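Local coordinates for protein flap endonuclease 1 (Methanocaldococcus jannaschii, PDB 1A76) that cleaves 5' flaps and digests DNA from the 5' end as a magnesium-dependent, structure-specific nuclease of DNA replication and repair, at residues Ile217-Met221 and Ile233-Tyr239; Gly228-Gly232 and Leu251-Val255. All blocks are in the same frame, centred on the assembly; numbering follows the deposited sequence.

The two contacts illustrate how a helix-three-turn-helix module, which in relatives binds DNA, is held together. Contact 1 pairs helix 211-221 with helix 235-244 and is wholly apolar and partly buried; contact 2 docks the connecting loop onto the end of helix 247-254, joining a buried valine-leucine cluster to a solvent-facing salt bridge and a water. Their segments alternate along the chain, with centres about 9 Å apart. The packing is continuous through F220, which packs on I233 and A238 in contact 1 and brings its CZ atom to 3.3 Å from CD1 of L251 in contact 2, while F220 O probably accepts a hydrogen bond from V230 N at 2.8 Å.

Contact 1: Ile217-Met221 and Ile233-Tyr239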
# COMPACT_ATOMS: atom_id res chain seq x y z
N ILE A 217 -5.30 -14.32 14.54
CA ILE A 217 -6.67 -14.04 14.11
C ILE A 217 -6.63 -13.79 12.60
O ILE A 217 -7.45 -14.32 11.85
CB ILE A 217 -7.26 -12.78 14.82
CG1 ILE A 217 -7.51 -13.08 16.29
CG2 ILE A 217 -8.57 -12.37 14.15
CD1 ILE A 217 -7.67 -11.83 17.14
N ALA A 218 -5.65 -13.00 12.16
CA ALA A 218 -5.48 -12.70 10.74
C ALA A 218 -5.26 -13.97 9.94
O ALA A 218 -5.84 -14.16 8.86
CB ALA A 218 -4.30 -11.75 10.55
N ILE A 219 -4.40 -14.85 10.44
CA ILE A 219 -4.12 -16.09 9.74
C ILE A 219 -5.39 -16.93 9.62
O ILE A 219 -5.66 -17.47 8.55
CB ILE A 219 -2.98 -16.87 10.44
CG1 ILE A 219 -1.65 -16.13 10.22
CG2 ILE A 219 -2.86 -18.28 9.87
CD1 ILE A 219 -0.48 -16.65 11.06
N PHE A 220 -6.18 -17.02 10.69
CA PHE A 220 -7.45 -17.76 10.68
C PHE A 220 -8.37 -17.21 9.60
O PHE A 220 -9.00 -17.96 8.84
CB PHE A 220 -8.21 -17.62 12.01
CG PHE A 220 -7.87 -18.68 13.02
CD1 PHE A 220 -8.22 -20.01 12.81
CD2 PHE A 220 -7.24 -18.33 14.22
CE1 PHE A 220 -7.95 -20.98 13.77
CE2 PHE A 220 -6.97 -19.29 15.18
CZ PHE A 220 -7.33 -20.62 14.95
N MET A 221 -8.49 -15.89 9.56
CA MET A 221 -9.38 -15.26 8.60
C MET A 221 -8.82 -15.40 7.20
O MET A 221 -9.58 -15.51 6.24
CB MET A 221 -9.57 -13.79 8.96
CG MET A 221 -10.32 -13.59 10.28
SD MET A 221 -10.33 -11.88 10.85
CE MET A 221 -11.33 -11.09 9.62
N ILE A 233 -13.53 -19.97 9.38
CA ILE A 233 -13.55 -19.29 10.67
C ILE A 233 -13.41 -17.77 10.52
O ILE A 233 -12.50 -17.28 9.84
CB ILE A 233 -12.40 -19.80 11.59
CG1 ILE A 233 -12.68 -21.24 12.04
CG2 ILE A 233 -12.27 -18.92 12.81
CD1 ILE A 233 -11.43 -22.03 12.34
N GLY A 234 -14.33 -17.04 11.15
CA GLY A 234 -14.30 -15.58 11.10
C GLY A 234 -13.57 -14.96 12.29
O GLY A 234 -12.94 -15.66 13.08
N PHE A 235 -13.65 -13.63 12.42
CA PHE A 235 -12.96 -12.94 13.50
C PHE A 235 -13.40 -13.38 14.91
O PHE A 235 -12.56 -13.65 15.77
CB PHE A 235 -13.14 -11.42 13.35
CG PHE A 235 -12.29 -10.60 14.29
CD1 PHE A 235 -12.66 -10.45 15.63
CD2 PHE A 235 -11.13 -9.98 13.85
CE1 PHE A 235 -11.87 -9.69 16.51
CE2 PHE A 235 -10.35 -9.22 14.73
CZ PHE A 235 -10.72 -9.08 16.06
N LYS A 236 -14.71 -13.46 15.13
CA LYS A 236 -15.28 -13.85 16.41
C LYS A 236 -14.79 -15.22 16.88
O LYS A 236 -14.37 -15.37 18.03
CB LYS A 236 -16.81 -13.86 16.33
CG LYS A 236 -17.49 -12.55 16.69
CD LYS A 236 -18.87 -12.80 17.32
CE LYS A 236 -18.92 -12.32 18.77
NZ LYS A 236 -19.20 -13.42 19.74
N ARG A 237 -14.88 -16.21 16.00
CA ARG A 237 -14.46 -17.57 16.34
C ARG A 237 -12.95 -17.66 16.55
O ARG A 237 -12.48 -18.37 17.44
CB ARG A 237 -14.90 -18.55 15.25
CG ARG A 237 -14.29 -19.94 15.37
CD ARG A 237 -14.83 -20.75 16.57
NE ARG A 237 -14.34 -22.13 16.52
CZ ARG A 237 -14.06 -22.87 17.58
NH1 ARG A 237 -14.22 -22.39 18.81
NH2 ARG A 237 -13.59 -24.11 17.41
N ALA A 238 -12.20 -16.94 15.73
CA ALA A 238 -10.75 -16.94 15.81
C ALA A 238 -10.29 -16.28 17.11
O ALA A 238 -9.38 -16.76 17.78
CB ALA A 238 -10.18 -16.22 14.60
N TYR A 239 -10.94 -15.17 17.46
CA TYR A 239 -10.63 -14.43 18.68
C TYR A 239 -10.97 -15.32 19.88
O TYR A 239 -10.29 -15.29 20.91
CB TYR A 239 -11.46 -13.14 18.72
CG TYR A 239 -11.36 -12.32 19.99
CD1 TYR A 239 -10.22 -11.57 20.28
CD2 TYR A 239 -12.42 -12.28 20.90
CE1 TYR A 239 -10.14 -10.78 21.43
CE2 TYR A 239 -12.35 -11.49 22.06
CZ TYR A 239 -11.21 -10.74 22.32
OH TYR A 239 -11.17 -9.94 23.44
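Apolar helix-to-helix packing joins the C-terminal end of helix 211-221 to the first turn of helix 235-244 and the loop residues leading into it. The M221 side chain is about 10 Å from that of D175, a predicted Mg(2+) ligand, and about 12 Å from a bound manganese ion. The axes of the short segments come within 9.0 Å at 133°, burying 406 Å² summed over both sides. I217, F220 and M221 form one face of the first helix. Small A238 sits deep between them, its CB 3.5 Å from F220 CB. G232 to A238, with G234 as N-cap, matches the GxGxxxA signature of helix-hairpin-helix units, here within the helix-three-turn-helix module of FEN1 enzymes. I217 CG2 reaches F235 CD2 at 3.5 Å, and M221 SD makes a Met-aromatic contact at that ring's edge, 3.6 Å from F235 CD2. F220 CD1 meets I233 CD1 at 3.8 Å. I217 CD1 lies 4.1 Å from Y239 CD1 at the ring edge, and the Y239 hydroxyl hydrogen-bonds the L207 carbonyl.

Contact 2: Gly228-Gly232 and Leu251-Val255; sequences GGVKG and LKKEV
A glycine-rich turn, G228-G232, lies against the last turn of helix 247-254. G228 and G229 have positive phi (90° and 51°), V230 is extended (-117/125), and K231 (29/43) and G232 (68/7) return to positive phi. Residues 251-254 are helical and V255 leaves the helix, its N still bonded to L251 O at 2.7 Å. The V230 and E254 CA atoms lie 6.6 Å apart. V230, chi1 t, points toward the helix: CG1 lies 3.5 Å from E254 CB, whereas CG2 is 3.4 Å from V255 CG2 (V255 also t) and 4.2 Å from L251 CD1, brought nearer by off-rotamer angles (chi1 -99°, chi2 21°). K231 curls, with chi1 -30°, chi2 m, chi3 93° and chi4 p, to bring NZ 2.6 Å from OE1 of E254, itself m, m, in a salt bridge. One water bonds K231 NZ (2.7 Å) and G229 O (2.9 Å), and weakly E254 O (3.4 Å). In this helix-three-turn-helix hairpin, the solvent-facing lysine-glutamate pair flanks the buried V230 packing, so the charges stay outside it.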
# COMPACT_ATOMS: atom_id res chain seq x y z
N GLY A 228 -8.21 -17.64 1.91
CA GLY A 228 -9.25 -18.55 2.34
C GLY A 228 -9.14 -18.90 3.81
O GLY A 228 -10.04 -19.50 4.38
N GLY A 229 -8.02 -18.54 4.42
CA GLY A 229 -7.83 -18.81 5.84
C GLY A 229 -8.08 -20.23 6.31
O GLY A 229 -7.72 -21.20 5.64
N VAL A 230 -8.70 -20.35 7.47
CA VAL A 230 -8.96 -21.66 8.04
C VAL A 230 -10.44 -21.97 8.19
O VAL A 230 -11.19 -21.21 8.80
CB VAL A 230 -8.27 -21.80 9.45
CG1 VAL A 230 -8.47 -23.20 10.02
CG2 VAL A 230 -6.78 -21.49 9.34
N LYS A 231 -10.85 -23.09 7.61
CA LYS A 231 -12.22 -23.60 7.68
C LYS A 231 -13.38 -22.61 7.84
O LYS A 231 -14.32 -22.86 8.60
CB LYS A 231 -12.30 -24.65 8.79
CG LYS A 231 -10.99 -25.42 9.03
CD LYS A 231 -10.58 -26.26 7.82
CE LYS A 231 -9.62 -25.52 6.88
NZ LYS A 231 -8.19 -25.53 7.33
N GLY A 232 -13.32 -21.51 7.10
CA GLY A 232 -14.37 -20.51 7.17
C GLY A 232 -14.48 -19.75 8.48
O GLY A 232 -15.43 -18.99 8.67
N LEU A 251 -3.55 -23.65 14.48
CA LEU A 251 -2.93 -23.10 13.27
C LEU A 251 -1.79 -23.98 12.76
O LEU A 251 -1.62 -24.13 11.55
CB LEU A 251 -2.43 -21.68 13.55
CG LEU A 251 -3.29 -20.49 13.13
CD1 LEU A 251 -4.74 -20.89 12.95
CD2 LEU A 251 -3.17 -19.37 14.16
N LYS A 252 -1.01 -24.56 13.66
CA LYS A 252 0.08 -25.44 13.25
C LYS A 252 -0.51 -26.63 12.48
O LYS A 252 0.05 -27.10 11.49
CB LYS A 252 0.84 -25.92 14.48
CG LYS A 252 1.13 -27.40 14.46
CD LYS A 252 2.57 -27.67 14.09
CE LYS A 252 3.10 -28.84 14.89
NZ LYS A 252 2.12 -29.96 14.90
N LYS A 253 -1.66 -27.12 12.95
CA LYS A 253 -2.35 -28.24 12.32
C LYS A 253 -3.05 -27.83 11.02
O LYS A 253 -2.92 -28.50 9.99
CB LYS A 253 -3.40 -28.81 13.27
CG LYS A 253 -4.53 -29.59 12.59
CD LYS A 253 -5.53 -30.13 13.61
CE LYS A 253 -6.72 -30.78 12.92
NZ LYS A 253 -7.76 -31.27 13.88
N GLU A 254 -3.79 -26.72 11.07
CA GLU A 254 -4.55 -26.27 9.91
C GLU A 254 -3.83 -25.48 8.83
O GLU A 254 -4.29 -25.45 7.68
CB GLU A 254 -5.76 -25.45 10.38
CG GLU A 254 -6.82 -26.27 11.09
CD GLU A 254 -7.30 -27.47 10.28
OE1 GLU A 254 -7.47 -27.34 9.05
OE2 GLU A 254 -7.50 -28.55 10.88
N VAL A 255 -2.72 -24.84 9.17
CA VAL A 255 -2.01 -24.02 8.20
C VAL A 255 -0.56 -24.43 7.96
O VAL A 255 0.30 -24.21 8.81
CB VAL A 255 -2.03 -22.54 8.63
CG1 VAL A 255 -1.19 -21.71 7.69
CG2 VAL A 255 -3.48 -22.03 8.65
O HOH W 1 -6.62 -23.88 5.85